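Local atomic coordinates of putative 4-amino-4-deoxychorismate lyase (Thermus thermophilus, PDB entry 2ZGI), a protein that binds pyridoxal 5'-phosphate and, as a member of the class-IV aminotransferase family, probably works as a lyase, putatively on 4-amino-4-deoxychorismate. Residues Leu100-Val111 and Val220-Pro228. Sequence-based numbering, arbitrary orientation.
Sequences LPLSLYREGVRV and VGLLPVRPP
Val109 and Val225 form a single backbone bridge: Val109 N donates to Pro224 O at 3.0 Å, nearly straight at 160° and in the carbonyl plane, while Val109 O accepts from Arg226 N, also at 3.0 Å, so that both bonds come from one residue and straddle Val225. Val225 also bonds by its backbone to Leu213, and the bridge therefore ties the chain leaving helix 103-107 to the outermost strand of the mixed sheet. Gly108, the first residue past the helix, has positive phi and brings its CA to 3.2 Å from Pro224 O.

Leu223 is the central apolar group. Its CG lies anti to the backbone N (chi1 -165°), and the two methyls part company: CD1 sits over one face of the Tyr105 ring, displaced toward its rim, in a CH-pi contact 3.7 Å from the centroid, whereas CD2 meets Leu100 CD1 at 3.7 Å and also reaches Val109 CG1. Further along, Val111 CG1 packs on Val225 CG2 at 3.5 Å. At its edge, near the ring plane, Tyr105 meets the carbonyl oxygens of Val220 and Leu222; its OH donates to Val220 O over 2.5 Å, a shortness to be read with caution. That bond reaches the classic bulge of Val220 and Gly221 opposite Gly217, just beyond cofactor-binding Ser218.

The methyl and the hydroxyl bond would together restrict ring rotation. Polar ties between the segments thus come from Val109's backbone and the tyrosine hydroxyl, whereas the helix-end carbonyls of Tyr105, Arg106 and Glu107 face the rings of Pro224, Pro228 and Pro227, which have no N-H to give.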
ATOM      1  N   LEU D 100     -34.843   3.458 -10.484  1.00 30.48           N
ATOM      2  CA  LEU D 100     -34.622   4.252  -9.311  1.00 30.38           C
ATOM      3  C   LEU D 100     -35.674   5.338  -9.293  1.00 30.68           C
ATOM      4  O   LEU D 100     -36.232   5.682 -10.353  1.00 30.74           O
ATOM      5  CB  LEU D 100     -33.223   4.886  -9.371  1.00 30.32           C
ATOM      6  CG  LEU D 100     -32.013   3.958  -9.194  1.00 28.56           C
ATOM      7  CD1 LEU D 100     -30.736   4.752  -9.567  1.00 27.64           C
ATOM      8  CD2 LEU D 100     -31.972   3.402  -7.736  1.00 30.80           C
ATOM      9  N   PRO D 101     -35.949   5.911  -8.103  1.00 31.27           N
ATOM     10  CA  PRO D 101     -36.813   7.093  -8.088  1.00 31.96           C
ATOM     11  C   PRO D 101     -36.286   8.201  -8.992  1.00 32.80           C
ATOM     12  O   PRO D 101     -35.067   8.510  -8.999  1.00 31.66           O
ATOM     13  CB  PRO D 101     -36.788   7.541  -6.604  1.00 31.99           C
ATOM     14  CG  PRO D 101     -36.491   6.310  -5.863  1.00 31.97           C
ATOM     15  CD  PRO D 101     -35.512   5.541  -6.742  1.00 30.78           C
ATOM     16  N   LEU D 102     -37.212   8.784  -9.753  1.00 33.25           N
ATOM     17  CA  LEU D 102     -36.927   9.891 -10.642  1.00 33.79           C
ATOM     18  C   LEU D 102     -36.194  11.054  -9.953  1.00 34.61           C
ATOM     19  O   LEU D 102     -35.327  11.684 -10.564  1.00 33.54           O
ATOM     20  CB  LEU D 102     -38.226  10.384 -11.289  1.00 34.60           C
ATOM     21  CG  LEU D 102     -38.105  11.380 -12.452  1.00 34.39           C
ATOM     22  CD1 LEU D 102     -37.174  10.839 -13.560  1.00 33.67           C
ATOM     23  CD2 LEU D 102     -39.496  11.718 -12.984  1.00 34.06           C
ATOM     24  N   SER D 103     -36.527  11.319  -8.685  1.00 34.82           N
ATOM     25  CA  SER D 103     -35.892  12.411  -7.944  1.00 35.58           C
ATOM     26  C   SER D 103     -34.381  12.251  -7.832  1.00 35.08           C
ATOM     27  O   SER D 103     -33.659  13.240  -7.775  1.00 35.23           O
ATOM     28  CB  SER D 103     -36.512  12.566  -6.554  1.00 35.55           C
ATOM     29  OG  SER D 103     -36.128  11.488  -5.721  1.00 37.85           O
ATOM     30  N   LEU D 104     -33.901  11.008  -7.811  1.00 34.92           N
ATOM     31  CA  LEU D 104     -32.460  10.747  -7.742  1.00 34.49           C
ATOM     32  C   LEU D 104     -31.664  11.349  -8.885  1.00 34.80           C
ATOM     33  O   LEU D 104     -30.486  11.702  -8.725  1.00 34.25           O
ATOM     34  CB  LEU D 104     -32.179   9.244  -7.686  1.00 34.86           C
ATOM     35  CG  LEU D 104     -32.410   8.530  -6.353  1.00 33.88           C
ATOM     36  CD1 LEU D 104     -31.541   7.278  -6.257  1.00 32.81           C
ATOM     37  CD2 LEU D 104     -32.156   9.458  -5.158  1.00 33.46           C
ATOM     38  N   TYR D 105     -32.298  11.439 -10.049  1.00 34.49           N
ATOM     39  CA  TYR D 105     -31.643  11.997 -11.228  1.00 34.88           C
ATOM     40  C   TYR D 105     -31.616  13.523 -11.169  1.00 36.02           C
ATOM     41  O   TYR D 105     -30.810  14.147 -11.852  1.00 36.05           O
ATOM     42  CB  TYR D 105     -32.314  11.491 -12.510  1.00 33.90           C
ATOM     43  CG  TYR D 105     -32.110  10.004 -12.700  1.00 31.30           C
ATOM     44  CD1 TYR D 105     -31.019   9.531 -13.422  1.00 29.82           C
ATOM     45  CD2 TYR D 105     -32.979   9.074 -12.124  1.00 28.73           C
ATOM     46  CE1 TYR D 105     -30.798   8.159 -13.589  1.00 28.40           C
ATOM     47  CE2 TYR D 105     -32.762   7.689 -12.280  1.00 30.13           C
ATOM     48  CZ  TYR D 105     -31.655   7.247 -13.028  1.00 27.84           C
ATOM     49  OH  TYR D 105     -31.397   5.895 -13.216  1.00 28.79           O
ATOM     50  N   ARG D 106     -32.501  14.091 -10.347  1.00 37.13           N
ATOM     51  CA  ARG D 106     -32.584  15.537 -10.139  1.00 38.88           C
ATOM     52  C   ARG D 106     -31.723  15.972  -8.969  1.00 38.80           C
ATOM     53  O   ARG D 106     -30.940  16.915  -9.083  1.00 39.20           O
ATOM     54  CB  ARG D 106     -34.023  15.950  -9.845  1.00 39.58           C
ATOM     55  CG  ARG D 106     -34.938  16.116 -11.055  1.00 43.34           C
ATOM     56  CD  ARG D 106     -36.295  16.685 -10.593  1.00 48.78           C
ATOM     57  NE  ARG D 106     -36.108  17.761  -9.612  1.00 52.03           N
ATOM     58  CZ  ARG D 106     -36.299  17.641  -8.297  1.00 54.01           C
ATOM     59  NH1 ARG D 106     -36.711  16.492  -7.771  1.00 55.84           N
ATOM     60  NH2 ARG D 106     -36.079  18.684  -7.503  1.00 55.89           N
ATOM     61  N   GLU D 107     -31.874  15.262  -7.856  1.00 38.49           N
ATOM     62  CA  GLU D 107     -31.214  15.576  -6.581  1.00 38.91           C
ATOM     63  C   GLU D 107     -29.876  14.843  -6.321  1.00 38.18           C
ATOM     64  O   GLU D 107     -29.105  15.220  -5.423  1.00 38.26           O
ATOM     65  CB  GLU D 107     -32.207  15.332  -5.439  1.00 39.07           C
ATOM     66  CG  GLU D 107     -33.529  16.068  -5.684  1.00 43.54           C
ATOM     67  CD  GLU D 107     -34.696  15.583  -4.819  1.00 49.30           C
ATOM     68  OE1 GLU D 107     -34.500  14.704  -3.943  1.00 50.93           O
ATOM     69  OE2 GLU D 107     -35.828  16.098  -5.017  1.00 52.32           O
ATOM     70  N   GLY D 108     -29.599  13.808  -7.107  1.00 36.94           N
ATOM     71  CA  GLY D 108     -28.323  13.120  -7.025  1.00 35.39           C
ATOM     72  C   GLY D 108     -28.202  12.104  -5.901  1.00 34.26           C
ATOM     73  O   GLY D 108     -29.010  12.073  -4.963  1.00 33.83           O
ATOM     74  N   VAL D 109     -27.167  11.282  -6.000  1.00 32.43           N
ATOM     75  CA  VAL D 109     -26.857  10.271  -5.002  1.00 32.00           C
ATOM     76  C   VAL D 109     -25.525  10.592  -4.289  1.00 31.77           C
ATOM     77  O   VAL D 109     -24.756  11.438  -4.754  1.00 31.92           O
ATOM     78  CB  VAL D 109     -26.754   8.859  -5.641  1.00 31.54           C
ATOM     79  CG1 VAL D 109     -28.083   8.470  -6.342  1.00 31.95           C
ATOM     80  CG2 VAL D 109     -25.582   8.786  -6.625  1.00 30.51           C
ATOM     81  N   ARG D 110     -25.294   9.906  -3.170  1.00 32.18           N
ATOM     82  CA  ARG D 110     -24.026   9.921  -2.425  1.00 33.03           C
ATOM     83  C   ARG D 110     -23.111   8.790  -2.907  1.00 31.90           C
ATOM     84  O   ARG D 110     -23.600   7.682  -3.183  1.00 31.67           O
ATOM     85  CB  ARG D 110     -24.283   9.732  -0.923  1.00 33.67           C
ATOM     86  CG  ARG D 110     -25.121  10.857  -0.257  1.00 38.80           C
ATOM     87  CD  ARG D 110     -25.127  10.735   1.279  1.00 44.55           C
ATOM     88  NE  ARG D 110     -26.229   9.917   1.812  1.00 50.55           N
ATOM     89  CZ  ARG D 110     -26.259   9.369   3.039  1.00 52.23           C
ATOM     90  NH1 ARG D 110     -25.243   9.519   3.885  1.00 53.31           N
ATOM     91  NH2 ARG D 110     -27.309   8.647   3.421  1.00 53.38           N
ATOM     92  N   VAL D 111     -21.805   9.070  -3.022  1.00 30.68           N
ATOM     93  CA  VAL D 111     -20.809   8.002  -3.149  1.00 30.43           C
ATOM     94  C   VAL D 111     -19.945   7.895  -1.901  1.00 30.68           C
ATOM     95  O   VAL D 111     -19.840   8.836  -1.111  1.00 31.23           O
ATOM     96  CB  VAL D 111     -19.869   8.112  -4.391  1.00 30.85           C
ATOM     97  CG1 VAL D 111     -20.673   8.197  -5.666  1.00 31.65           C
ATOM     98  CG2 VAL D 111     -18.859   9.297  -4.271  1.00 30.51           C
ATOM     99  N   VAL D 220     -28.407   2.023 -14.686  1.00 30.45           N
ATOM    100  CA  VAL D 220     -28.859   3.296 -14.132  1.00 29.29           C
ATOM    101  C   VAL D 220     -28.983   4.431 -15.144  1.00 28.89           C
ATOM    102  O   VAL D 220     -29.594   5.457 -14.844  1.00 28.74           O
ATOM    103  CB  VAL D 220     -27.921   3.800 -12.944  1.00 29.04           C
ATOM    104  CG1 VAL D 220     -28.128   2.966 -11.712  1.00 30.12           C
ATOM    105  CG2 VAL D 220     -26.484   3.790 -13.337  1.00 28.03           C
ATOM    106  N   GLY D 221     -28.372   4.286 -16.320  1.00 28.56           N
ATOM    107  CA  GLY D 221     -28.205   5.430 -17.207  1.00 28.48           C
ATOM    108  C   GLY D 221     -27.071   6.340 -16.755  1.00 29.12           C
ATOM    109  O   GLY D 221     -25.931   5.894 -16.594  1.00 29.01           O
ATOM    110  N   LEU D 222     -27.378   7.617 -16.553  1.00 29.73           N
ATOM    111  CA  LEU D 222     -26.386   8.588 -16.070  1.00 28.89           C
ATOM    112  C   LEU D 222     -26.944   9.277 -14.844  1.00 29.31           C
ATOM    113  O   LEU D 222     -27.977   9.982 -14.903  1.00 28.19           O
ATOM    114  CB  LEU D 222     -26.044   9.616 -17.154  1.00 29.77           C
ATOM    115  CG  LEU D 222     -25.042  10.722 -16.792  1.00 29.27           C
ATOM    116  CD1 LEU D 222     -23.650  10.178 -16.412  1.00 27.89           C
ATOM    117  CD2 LEU D 222     -24.953  11.740 -17.927  1.00 29.16           C
ATOM    118  N   LEU D 223     -26.271   9.042 -13.729  1.00 29.19           N
ATOM    119  CA  LEU D 223     -26.764   9.461 -12.443  1.00 30.65           C
ATOM    120  C   LEU D 223     -25.774  10.460 -11.846  1.00 31.91           C
ATOM    121  O   LEU D 223     -24.565  10.169 -11.767  1.00 31.61           O
ATOM    122  CB  LEU D 223     -26.902   8.210 -11.582  1.00 31.14           C
ATOM    123  CG  LEU D 223     -27.667   8.078 -10.279  1.00 32.30           C
ATOM    124  CD1 LEU D 223     -29.140   8.475 -10.347  1.00 30.32           C
ATOM    125  CD2 LEU D 223     -27.538   6.621  -9.901  1.00 32.10           C
ATOM    126  N   PRO D 224     -26.269  11.650 -11.441  1.00 33.05           N
ATOM    127  CA  PRO D 224     -25.340  12.602 -10.863  1.00 33.63           C
ATOM    128  C   PRO D 224     -25.084  12.289  -9.401  1.00 34.79           C
ATOM    129  O   PRO D 224     -25.968  11.769  -8.716  1.00 33.81           O
ATOM    130  CB  PRO D 224     -26.084  13.938 -10.990  1.00 33.27           C
ATOM    131  CG  PRO D 224     -27.532  13.581 -10.869  1.00 33.22           C
ATOM    132  CD  PRO D 224     -27.656  12.170 -11.454  1.00 33.51           C
ATOM    133  N   VAL D 225     -23.869  12.598  -8.944  1.00 36.08           N
ATOM    134  CA  VAL D 225     -23.552  12.594  -7.534  1.00 37.81           C
ATOM    135  C   VAL D 225     -23.820  14.021  -7.031  1.00 40.16           C
ATOM    136  O   VAL D 225     -23.265  14.991  -7.568  1.00 39.92           O
ATOM    137  CB  VAL D 225     -22.086  12.178  -7.271  1.00 38.03           C
ATOM    138  CG1 VAL D 225     -21.766  12.237  -5.787  1.00 38.21           C
ATOM    139  CG2 VAL D 225     -21.792  10.772  -7.832  1.00 36.24           C
ATOM    140  N   ARG D 226     -24.680  14.141  -6.018  1.00 42.49           N
ATOM    141  CA  ARG D 226     -25.173  15.446  -5.544  1.00 45.53           C
ATOM    142  C   ARG D 226     -25.879  16.154  -6.704  1.00 46.94           C
ATOM    143  O   ARG D 226     -25.822  15.665  -7.848  1.00 47.28           O
ATOM    144  CB  ARG D 226     -24.035  16.299  -4.942  1.00 45.57           C
ATOM    145  CG  ARG D 226     -23.200  15.532  -3.940  1.00 47.93           C
ATOM    146  CD  ARG D 226     -22.492  16.441  -2.943  1.00 54.20           C
ATOM    147  NE  ARG D 226     -22.440  15.813  -1.619  1.00 58.65           N
ATOM    148  CZ  ARG D 226     -21.334  15.426  -0.981  1.00 60.20           C
ATOM    149  NH1 ARG D 226     -20.126  15.609  -1.511  1.00 60.30           N
ATOM    150  NH2 ARG D 226     -21.447  14.863   0.211  1.00 61.39           N
ATOM    151  N   PRO D 227     -26.588  17.268  -6.423  1.00 48.53           N
ATOM    152  CA  PRO D 227     -27.283  17.925  -7.530  1.00 49.76           C
ATOM    153  C   PRO D 227     -26.368  18.194  -8.715  1.00 51.12           C
ATOM    154  O   PRO D 227     -25.238  18.645  -8.523  1.00 51.75           O
ATOM    155  CB  PRO D 227     -27.773  19.229  -6.900  1.00 49.90           C
ATOM    156  CG  PRO D 227     -28.106  18.813  -5.493  1.00 49.47           C
ATOM    157  CD  PRO D 227     -27.052  17.778  -5.118  1.00 48.49           C
ATOM    158  N   PRO D 228     -26.840  17.892  -9.939  1.00 52.27           N
ATOM    159  CA  PRO D 228     -26.007  18.155 -11.112  1.00 53.43           C
ATOM    160  C   PRO D 228     -25.956  19.643 -11.463  1.00 54.63           C
ATOM    161  O   PRO D 228     -26.854  20.402 -11.077  1.00 54.79           O
ATOM    162  CB  PRO D 228     -26.726  17.391 -12.228  1.00 53.37           C
ATOM    163  CG  PRO D 228     -28.166  17.372 -11.805  1.00 52.72           C
ATOM    164  CD  PRO D 228     -28.152  17.318 -10.298  1.00 51.98           C
TER